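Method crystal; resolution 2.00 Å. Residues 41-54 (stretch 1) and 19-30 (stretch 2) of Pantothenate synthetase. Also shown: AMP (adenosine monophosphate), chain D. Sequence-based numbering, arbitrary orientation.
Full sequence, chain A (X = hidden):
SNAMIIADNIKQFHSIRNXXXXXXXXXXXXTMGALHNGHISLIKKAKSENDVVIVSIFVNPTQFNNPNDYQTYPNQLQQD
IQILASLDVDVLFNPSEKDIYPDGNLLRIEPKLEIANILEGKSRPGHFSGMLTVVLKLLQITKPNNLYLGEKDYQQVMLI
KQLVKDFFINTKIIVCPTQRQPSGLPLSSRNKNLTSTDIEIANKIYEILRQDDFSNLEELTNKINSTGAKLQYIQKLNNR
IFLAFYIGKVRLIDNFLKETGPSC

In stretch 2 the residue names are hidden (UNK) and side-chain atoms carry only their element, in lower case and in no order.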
ATOM      1  N   SER A  41      -1.039 -20.273 -20.719  1.00 32.10           N
ATOM      2  CA  SER A  41       0.254 -19.954 -21.308  1.00 36.45           C
ATOM      3  C   SER A  41       1.137 -19.356 -20.238  1.00 33.52           C
ATOM      4  O   SER A  41       2.336 -19.631 -20.191  1.00 42.19           O
ATOM      5  CB  SER A  41       0.125 -19.017 -22.508  1.00 38.21           C
ATOM      6  OG  SER A  41      -0.419 -17.775 -22.118  1.00 35.55           O
ATOM      7  N   LEU A  42       0.549 -18.545 -19.361  1.00 29.61           N
ATOM      8  CA  LEU A  42       1.329 -17.973 -18.261  1.00 32.68           C
ATOM      9  C   LEU A  42       1.847 -19.084 -17.342  1.00 37.31           C
ATOM     10  O   LEU A  42       3.016 -19.088 -16.920  1.00 38.37           O
ATOM     11  CB  LEU A  42       0.522 -16.955 -17.464  1.00 32.85           C
ATOM     12  CG  LEU A  42       0.508 -15.487 -17.937  1.00 36.42           C
ATOM     13  CD1 LEU A  42       0.124 -15.355 -19.402  1.00 34.50           C
ATOM     14  CD2 LEU A  42      -0.436 -14.667 -17.084  1.00 31.48           C
ATOM     15  N   ILE A  43       0.973 -20.021 -17.028  1.00 30.61           N
ATOM     16  CA  ILE A  43       1.369 -21.145 -16.172  1.00 30.62           C
ATOM     17  C   ILE A  43       2.514 -21.952 -16.758  1.00 31.51           C
ATOM     18  O   ILE A  43       3.454 -22.293 -16.047  1.00 39.64           O
ATOM     19  CB  ILE A  43       0.187 -22.028 -15.825  1.00 32.07           C
ATOM     20  CG1 ILE A  43      -0.732 -21.255 -14.874  1.00 33.80           C
ATOM     21  CG2 ILE A  43       0.660 -23.305 -15.110  1.00 31.78           C
ATOM     22  CD1 ILE A  43      -2.201 -21.649 -15.006  1.00 37.94           C
ATOM     23  N   LYS A  44       2.442 -22.224 -18.056  1.00 33.87           N
ATOM     24  CA  LYS A  44       3.494 -22.958 -18.747  1.00 36.64           C
ATOM     25  C   LYS A  44       4.821 -22.202 -18.728  1.00 35.49           C
ATOM     26  O   LYS A  44       5.881 -22.785 -18.526  1.00 38.72           O
ATOM     27  CB  LYS A  44       3.064 -23.274 -20.173  1.00 45.29           C
ATOM     28  CG  LYS A  44       2.074 -24.414 -20.259  1.00 44.56           C
ATOM     29  CD  LYS A  44       1.670 -24.691 -21.688  1.00 43.72           C
ATOM     30  CE  LYS A  44       0.970 -26.040 -21.788  1.00 49.87           C
ATOM     31  NZ  LYS A  44       0.299 -26.165 -23.116  1.00 55.86           N
ATOM     32  N   LYS A  45       4.755 -20.893 -18.924  1.00 34.90           N
ATOM     33  CA  LYS A  45       5.948 -20.087 -18.838  1.00 35.69           C
ATOM     34  C   LYS A  45       6.571 -20.159 -17.436  1.00 39.11           C
ATOM     35  O   LYS A  45       7.775 -20.410 -17.292  1.00 42.86           O
ATOM     36  CB  LYS A  45       5.631 -18.641 -19.215  1.00 39.32           C
ATOM     37  CG  LYS A  45       6.858 -17.758 -19.337  1.00 40.96           C
ATOM     38  CD  LYS A  45       7.717 -18.146 -20.539  1.00 52.46           C
ATOM     39  CE  LYS A  45       8.989 -17.294 -20.598  1.00 62.26           C
ATOM     40  NZ  LYS A  45      10.074 -17.917 -21.420  1.00 66.06           N
ATOM     41  N   ALA A  46       5.759 -19.918 -16.405  1.00 30.21           N
ATOM     42  CA  ALA A  46       6.202 -20.069 -15.029  1.00 31.82           C
ATOM     43  C   ALA A  46       6.825 -21.455 -14.778  1.00 39.10           C
ATOM     44  O   ALA A  46       7.889 -21.567 -14.141  1.00 40.56           O
ATOM     45  CB  ALA A  46       5.062 -19.793 -14.054  1.00 28.91           C
ATOM     46  N   LYS A  47       6.205 -22.507 -15.308  1.00 33.64           N
ATOM     47  CA  LYS A  47       6.714 -23.862 -15.044  1.00 43.50           C
ATOM     48  C   LYS A  47       8.079 -24.084 -15.686  1.00 53.81           C
ATOM     49  O   LYS A  47       8.938 -24.754 -15.113  1.00 52.97           O
ATOM     50  CB  LYS A  47       5.734 -24.952 -15.501  1.00 42.87           C
ATOM     51  CG  LYS A  47       4.554 -25.187 -14.566  1.00 47.85           C
ATOM     52  CD  LYS A  47       4.944 -25.995 -13.311  1.00 50.11           C
ATOM     53  CE  LYS A  47       5.261 -27.453 -13.636  1.00 54.38           C
ATOM     54  NZ  LYS A  47       5.513 -28.238 -12.380  1.00 51.87           N
ATOM     55  N   SER A  48       8.281 -23.509 -16.870  1.00 44.76           N
ATOM     56  CA  SER A  48       9.543 -23.678 -17.579  1.00 46.19           C
ATOM     57  C   SER A  48      10.676 -22.878 -16.929  1.00 49.99           C
ATOM     58  O   SER A  48      11.833 -23.031 -17.320  1.00 51.21           O
ATOM     59  CB  SER A  48       9.400 -23.212 -19.017  1.00 44.58           C
ATOM     60  OG  SER A  48       9.362 -21.796 -19.056  1.00 46.68           O
ATOM     61  N   GLU A  49      10.336 -22.034 -15.950  1.00 45.61           N
ATOM     62  CA  GLU A  49      11.266 -21.053 -15.393  1.00 50.39           C
ATOM     63  C   GLU A  49      11.460 -21.136 -13.868  1.00 54.15           C
ATOM     64  O   GLU A  49      12.253 -20.380 -13.298  1.00 52.36           O
ATOM     65  CB  GLU A  49      10.812 -19.623 -15.765  1.00 45.13           C
ATOM     66  CG  GLU A  49      11.294 -19.168 -17.124  1.00 51.86           C
ATOM     67  CD  GLU A  49      10.995 -17.706 -17.396  1.00 54.89           C
ATOM     68  OE1 GLU A  49      10.392 -17.046 -16.527  1.00 47.42           O
ATOM     69  OE2 GLU A  49      11.352 -17.217 -18.487  1.00 68.36           O
ATOM     70  N   ASN A  50      10.737 -22.034 -13.208  1.00 51.33           N
ATOM     71  CA  ASN A  50      10.750 -22.082 -11.744  1.00 45.46           C
ATOM     72  C   ASN A  50      10.658 -23.508 -11.202  1.00 49.96           C
ATOM     73  O   ASN A  50      10.232 -24.416 -11.909  1.00 51.83           O
ATOM     74  CB  ASN A  50       9.602 -21.248 -11.170  1.00 34.54           C
ATOM     75  CG  ASN A  50       9.703 -19.764 -11.533  1.00 41.50           C
ATOM     76  OD1 ASN A  50      10.294 -18.954 -10.796  1.00 32.77           O
ATOM     77  ND2 ASN A  50       9.096 -19.396 -12.646  1.00 38.12           N
ATOM     78  N   ASP A  51      11.047 -23.691  -9.941  1.00 49.62           N
ATOM     79  CA  ASP A  51      10.981 -24.999  -9.287  1.00 47.88           C
ATOM     80  C   ASP A  51       9.610 -25.176  -8.645  1.00 51.23           C
ATOM     81  O   ASP A  51       9.090 -26.293  -8.538  1.00 47.71           O
ATOM     82  CB  ASP A  51      12.054 -25.120  -8.205  1.00 48.15           C
ATOM     83  CG  ASP A  51      13.453 -24.893  -8.738  1.00 52.50           C
ATOM     84  OD1 ASP A  51      13.931 -25.738  -9.515  1.00 59.77           O
ATOM     85  OD2 ASP A  51      14.080 -23.871  -8.376  1.00 59.45           O
ATOM     86  N   VAL A  52       9.033 -24.058  -8.217  1.00 51.16           N
ATOM     87  CA  VAL A  52       7.729 -24.063  -7.575  1.00 45.95           C
ATOM     88  C   VAL A  52       6.835 -23.038  -8.255  1.00 48.53           C
ATOM     89  O   VAL A  52       7.209 -21.872  -8.414  1.00 39.85           O
ATOM     90  CB  VAL A  52       7.836 -23.728  -6.088  1.00 46.20           C
ATOM     91  CG1 VAL A  52       6.482 -23.852  -5.402  1.00 35.10           C
ATOM     92  CG2 VAL A  52       8.875 -24.619  -5.422  1.00 49.40           C
ATOM     93  N   VAL A  53       5.657 -23.481  -8.678  1.00 40.04           N
ATOM     94  CA  VAL A  53       4.686 -22.569  -9.271  1.00 35.03           C
ATOM     95  C   VAL A  53       3.465 -22.531  -8.382  1.00 40.56           C
ATOM     96  O   VAL A  53       2.948 -23.577  -7.938  1.00 36.19           O
ATOM     97  CB  VAL A  53       4.294 -22.968 -10.732  1.00 46.80           C
ATOM     98  CG1 VAL A  53       3.196 -22.026 -11.301  1.00 28.77           C
ATOM     99  CG2 VAL A  53       5.513 -22.937 -11.622  1.00 45.68           C
ATOM    100  N   ILE A  54       3.051 -21.303  -8.107  1.00 37.39           N
ATOM    101  CA  ILE A  54       1.865 -20.996  -7.339  1.00 34.78           C
ATOM    102  C   ILE A  54       0.888 -20.270  -8.239  1.00 34.84           C
ATOM    103  O   ILE A  54       1.253 -19.315  -8.943  1.00 37.94           O
ATOM    104  CB  ILE A  54       2.195 -20.024  -6.181  1.00 43.39           C
ATOM    105  CG1 ILE A  54       3.204 -20.645  -5.217  1.00 41.58           C
ATOM    106  CG2 ILE A  54       0.923 -19.563  -5.468  1.00 32.20           C
ATOM    107  CD1 ILE A  54       3.712 -19.652  -4.161  1.00 41.71           C
ATOM    108  N   UNK A  19       7.755 -23.758   4.170  1.00 74.06           N
ATOM    109  CA  UNK A  19       8.444 -25.043   4.066  1.00 71.33           C
ATOM    110  C   UNK A  19       9.397 -25.118   2.875  1.00 66.23           C
ATOM    111  O   UNK A  19      10.159 -26.071   2.746  1.00 58.23           O
ATOM    112  c   UNK A  19       7.428 -26.182   3.981  1.00 80.46           C
ATOM    113  o   UNK A  19       6.133 -25.685   3.700  1.00 86.03           O
ATOM    114  N   UNK A  20       9.353 -24.118   1.998  1.00 67.94           N
ATOM    115  CA  UNK A  20      10.216 -24.126   0.820  1.00 68.88           C
ATOM    116  C   UNK A  20      11.630 -23.654   1.166  1.00 67.15           C
ATOM    117  O   UNK A  20      11.801 -22.702   1.924  1.00 61.02           O
ATOM    118  c   UNK A  20       7.691 -22.602  -1.765  1.00 55.45           C
ATOM    119  c   UNK A  20       8.034 -25.006  -1.158  1.00 58.35           C
ATOM    120  c   UNK A  20       8.175 -23.564  -0.693  1.00 59.96           C
ATOM    121  c   UNK A  20       9.620 -23.252  -0.290  1.00 64.17           C
ATOM    122  N   UNK A  21      12.643 -24.319   0.615  1.00 67.19           N
ATOM    123  CA  UNK A  21      14.014 -23.839   0.791  1.00 73.30           C
ATOM    124  C   UNK A  21      14.334 -22.731  -0.227  1.00 70.55           C
ATOM    125  O   UNK A  21      13.725 -22.666  -1.304  1.00 53.69           O
ATOM    126  c   UNK A  21      16.607 -23.715   2.392  1.00 87.41           C
ATOM    127  c   UNK A  21      16.473 -24.467   1.065  1.00 92.54           C
ATOM    128  c   UNK A  21      15.028 -25.727  -0.563  1.00 87.41           C
ATOM    129  c   UNK A  21      15.061 -24.994   0.764  1.00 89.16           C
ATOM    130  N   UNK A  22      15.269 -21.852   0.133  1.00 72.84           N
ATOM    131  CA  UNK A  22      15.609 -20.672  -0.667  1.00 76.17           C
ATOM    132  C   UNK A  22      16.132 -21.033  -2.058  1.00 73.99           C
ATOM    133  O   UNK A  22      16.065 -20.223  -2.991  1.00 71.57           O
ATOM    134  c   UNK A  22      17.934 -20.615   0.391  1.00101.05           C
ATOM    135  n   UNK A  22      18.828 -19.961   4.099  1.00104.67           N
ATOM    136  c   UNK A  22      18.686 -20.048   1.594  1.00107.60           C
ATOM    137  c   UNK A  22      18.071 -20.491   2.923  1.00108.14           C
ATOM    138  c   UNK A  22      16.654 -19.835   0.075  1.00 89.33           C
ATOM    139  N   UNK A  23      16.653 -22.252  -2.184  1.00 66.36           N
ATOM    140  CA  UNK A  23      17.193 -22.757  -3.443  1.00 63.72           C
ATOM    141  C   UNK A  23      16.127 -22.807  -4.531  1.00 62.05           C
ATOM    142  O   UNK A  23      16.433 -22.772  -5.721  1.00 63.61           O
ATOM    143  c   UNK A  23      18.589 -24.311  -1.967  1.00 84.69           C
ATOM    144  o   UNK A  23      20.072 -22.681  -2.901  1.00 91.16           O
ATOM    145  n   UNK A  23      20.249 -23.093  -0.696  1.00 90.70           N
ATOM    146  c   UNK A  23      17.759 -24.164  -3.234  1.00 77.97           C
ATOM    147  c   UNK A  23      19.703 -23.290  -1.892  1.00 89.60           C
ATOM    148  N   UNK A  24      14.872 -22.892  -4.108  1.00 57.03           N
ATOM    149  CA  UNK A  24      13.762 -23.107  -5.025  1.00 58.75           C
ATOM    150  C   UNK A  24      13.219 -21.788  -5.562  1.00 48.28           C
ATOM    151  O   UNK A  24      12.737 -20.957  -4.806  1.00 49.48           O
ATOM    152  o   UNK A  24      11.682 -27.269  -3.785  1.00 80.46           O
ATOM    153  c   UNK A  24      11.985 -26.157  -3.351  1.00 80.56           C
ATOM    154  n   UNK A  24      11.375 -25.602  -2.308  1.00 81.16           N
ATOM    155  c   UNK A  24      13.087 -25.345  -3.998  1.00 73.52           C
ATOM    156  c   UNK A  24      12.656 -23.920  -4.338  1.00 59.04           C
ATOM    157  N   UNK A  25      13.338 -21.602  -6.873  1.00 54.00           N
ATOM    158  CA  UNK A  25      12.753 -20.450  -7.541  1.00 53.87           C
ATOM    159  C   UNK A  25      11.240 -20.593  -7.505  1.00 49.87           C
ATOM    160  O   UNK A  25      10.702 -21.632  -7.900  1.00 51.55           O
ATOM    161  c   UNK A  25      13.220 -20.372  -8.991  1.00 62.22           C
ATOM    162  c   UNK A  25      15.025 -19.036 -10.100  1.00 88.04           C
ATOM    163  c   UNK A  25      14.715 -20.202  -9.160  1.00 77.06           C
ATOM    164  c   UNK A  25      14.423 -17.729  -9.571  1.00 95.17           C
ATOM    165  n   UNK A  25      14.749 -16.524 -10.408  1.00 93.85           N
ATOM    166  N   UNK A  26      10.562 -19.554  -7.029  1.00 47.04           N
ATOM    167  CA  UNK A  26       9.106 -19.558  -6.950  1.00 35.69           C
ATOM    168  C   UNK A  26       8.504 -18.664  -8.030  1.00 33.87           C
ATOM    169  O   UNK A  26       8.829 -17.472  -8.125  1.00 35.33           O
ATOM    170  c   UNK A  26       7.107 -19.232  -5.464  1.00 42.10           C
ATOM    171  c   UNK A  26       8.627 -19.069  -5.584  1.00 41.88           C
ATOM    172  c   UNK A  26       8.841 -19.514  -3.085  1.00 46.38           C
ATOM    173  c   UNK A  26       9.361 -19.814  -4.469  1.00 49.33           C
ATOM    174  N   UNK A  27       7.631 -19.246  -8.844  1.00 32.60           N
ATOM    175  CA  UNK A  27       6.864 -18.484  -9.818  1.00 43.68           C
ATOM    176  C   UNK A  27       5.406 -18.329  -9.407  1.00 38.95           C
ATOM    177  O   UNK A  27       4.780 -19.264  -8.899  1.00 38.19           O
ATOM    178  N   UNK A  28       4.858 -17.144  -9.622  1.00 36.51           N
ATOM    179  CA  UNK A  28       3.504 -16.868  -9.159  1.00 32.05           C
ATOM    180  C   UNK A  28       2.610 -16.390 -10.297  1.00 35.79           C
ATOM    181  O   UNK A  28       2.963 -15.464 -11.025  1.00 39.17           O
ATOM    182  c   UNK A  28       0.642 -13.618  -6.864  1.00 28.76           C
ATOM    183  c   UNK A  28       1.117 -16.287  -7.441  1.00 36.70           C
ATOM    184  c   UNK A  28      -0.390 -14.554  -6.717  1.00 32.34           C
ATOM    185  c   UNK A  28       3.534 -15.827  -8.036  1.00 31.71           C
ATOM    186  c   UNK A  28      -0.158 -15.880  -7.009  1.00 32.23           C
ATOM    187  c   UNK A  28       1.907 -14.039  -7.287  1.00 34.43           C
ATOM    188  c   UNK A  28       2.156 -15.377  -7.575  1.00 32.77           C
ATOM    189  N   UNK A  29       1.456 -17.017 -10.460  1.00 33.42           N
ATOM    190  CA  UNK A  29       0.509 -16.560 -11.476  1.00 31.78           C
ATOM    191  C   UNK A  29      -0.841 -16.202 -10.831  1.00 30.70           C
ATOM    192  O   UNK A  29      -1.630 -17.076 -10.555  1.00 31.08           O
ATOM    193  c   UNK A  29      -0.682 -17.078 -13.662  1.00 33.47           C
ATOM    194  c   UNK A  29       1.600 -18.057 -13.269  1.00 29.64           C
ATOM    195  c   UNK A  29       0.280 -17.625 -12.582  1.00 30.18           C
ATOM    196  N   UNK A  30      -1.100 -14.907 -10.574  1.00 33.74           N
ATOM    197  CA  UNK A  30      -2.403 -14.557  -9.974  1.00 26.49           C
ATOM    198  C   UNK A  30      -3.500 -14.590 -11.034  1.00 30.35           C
ATOM    199  O   UNK A  30      -3.261 -14.205 -12.183  1.00 35.42           O
ATOM    200  c   UNK A  30      -0.222 -13.739 -10.762  1.00 37.11           C
ATOM    201  c   UNK A  30      -1.122 -12.541 -10.412  1.00 29.67           C
ATOM    202  c   UNK A  30      -2.190 -13.110  -9.468  1.00 27.25           C
TER
HETATM  203  P   AMP D 270      -7.652 -12.366 -15.069  1.00 34.80           P
HETATM  204  O1P AMP D 270      -7.901 -13.758 -14.497  1.00 34.28           O
HETATM  205  O2P AMP D 270      -8.420 -12.006 -16.304  1.00 33.22           O
HETATM  206  O3P AMP D 270      -7.679 -11.297 -14.038  1.00 44.16           O
HETATM  207  O5' AMP D 270      -6.157 -12.503 -15.683  1.00 28.96           O
HETATM  208  C5' AMP D 270      -5.083 -13.109 -14.962  1.00 31.25           C
HETATM  209  C4' AMP D 270      -3.787 -12.937 -15.717  1.00 32.67           C
HETATM  210  O4' AMP D 270      -3.905 -13.604 -17.015  1.00 29.73           O
HETATM  211  C3' AMP D 270      -3.413 -11.472 -16.004  1.00 28.33           C
HETATM  212  O3' AMP D 270      -1.983 -11.324 -15.978  1.00 29.21           O
HETATM  213  C2' AMP D 270      -3.922 -11.287 -17.428  1.00 24.27           C
HETATM  214  O2' AMP D 270      -3.337 -10.226 -18.166  1.00 35.35           O
HETATM  215  C1' AMP D 270      -3.622 -12.656 -18.033  1.00 24.13           C
HETATM  216  N9  AMP D 270      -4.405 -12.917 -19.247  1.00 32.74           N
HETATM  217  C8  AMP D 270      -5.747 -12.785 -19.370  1.00 29.70           C
HETATM  218  N7  AMP D 270      -6.138 -13.070 -20.644  1.00 31.01           N
HETATM  219  C5  AMP D 270      -5.021 -13.363 -21.358  1.00 24.77           C
HETATM  220  C6  AMP D 270      -4.731 -13.747 -22.755  1.00 25.02           C
HETATM  221  N6  AMP D 270      -5.740 -13.848 -23.636  1.00 25.62           N
HETATM  222  N1  AMP D 270      -3.456 -13.980 -23.118  1.00 28.68           N
HETATM  223  C2  AMP D 270      -2.457 -13.842 -22.214  1.00 30.06           C
HETATM  224  N3  AMP D 270      -2.644 -13.503 -20.920  1.00 35.69           N
HETATM  225  C4  AMP D 270      -3.888 -13.257 -20.435  1.00 28.48           C

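Position 19 carries one carbon ending in one oxygen, out of reach of stretch 1: Ser19, small and polar at an exposed place. At position 20 four carbons fork at the second, and one tip lies against Val52; this is Leu20, whose CD1 makes an apolar contact 4.0 Å from Val52 CG1. Position 21 also has four carbons, but forked at the first with one arm two carbons long, so it is Ile21, exposed and touching nothing on stretch 1. Position 22 runs four carbons in a row to a nitrogen: Lys22, poorly ordered, as a long charged chain in solvent often is.

Position 23 has three carbons, the third bearing one oxygen and one nitrogen, and its end leads away from stretch 1; this is Gln23, a polar amide left exposed. Position 24 has the same atoms, but its CB lies 4.0 Å from Val52 CG2. It is Gln24, laying its aliphatic base on the valine; it closes a type I turn from Ile21, with Gln24 N hydrogen-bonded to Ile21 O at 3.0 Å.

Position 25 again shows four carbons and a terminal nitrogen, with CB near Asn50 and Asp51. It is Lys25: its CB points toward stretch 1 while its end leads away, so the chain can remain exposed. Position 26 has four carbons forked at the first, one arm longer, packed on Ile54. This is Ile26, beta-branched and buried as befits a strand, with CG2 3.7 Å from Ile54 CD1.

Position 27 has no side-chain atoms and is Gly27. An ideal CB here would lie 2.6 Å from Asn50 ND2, a clash. Position 28 has one carbon and a six-carbon ring beside Ile54: Phe28, with CD2 3.8 Å from Ile54 CG2, a large apolar ring suited to a buried place. Position 29, one carbon carrying two, faces the helix; Val29 is compact enough to meet Leu42 CB through CG1 and Ala46 CB through CG2, both at 4.0 Å. At position 30 three carbons close onto the backbone nitrogen, and CB points away from stretch 1: Pro30, whose missing N-H costs this pairing nothing.

The contact is a parallel strand pairing beside a helix. Lys25 O accepts from Val52 N (3.0 Å) and Asp51 N (2.9 Å), while Lys25 N donates to Asp51 OD2 (2.8 Å). The ladder continues from Gly27 N to Val52 O (2.7 Å), Ile54 N to Gly27 O (2.8 Å) and Val29 N to Ile54 O (2.8 Å). Ile26, Phe28, Val52 and Ile54 share one face; Val29 meets the helix.

Stretch 2 19-30: SLIKQQKIGFVP
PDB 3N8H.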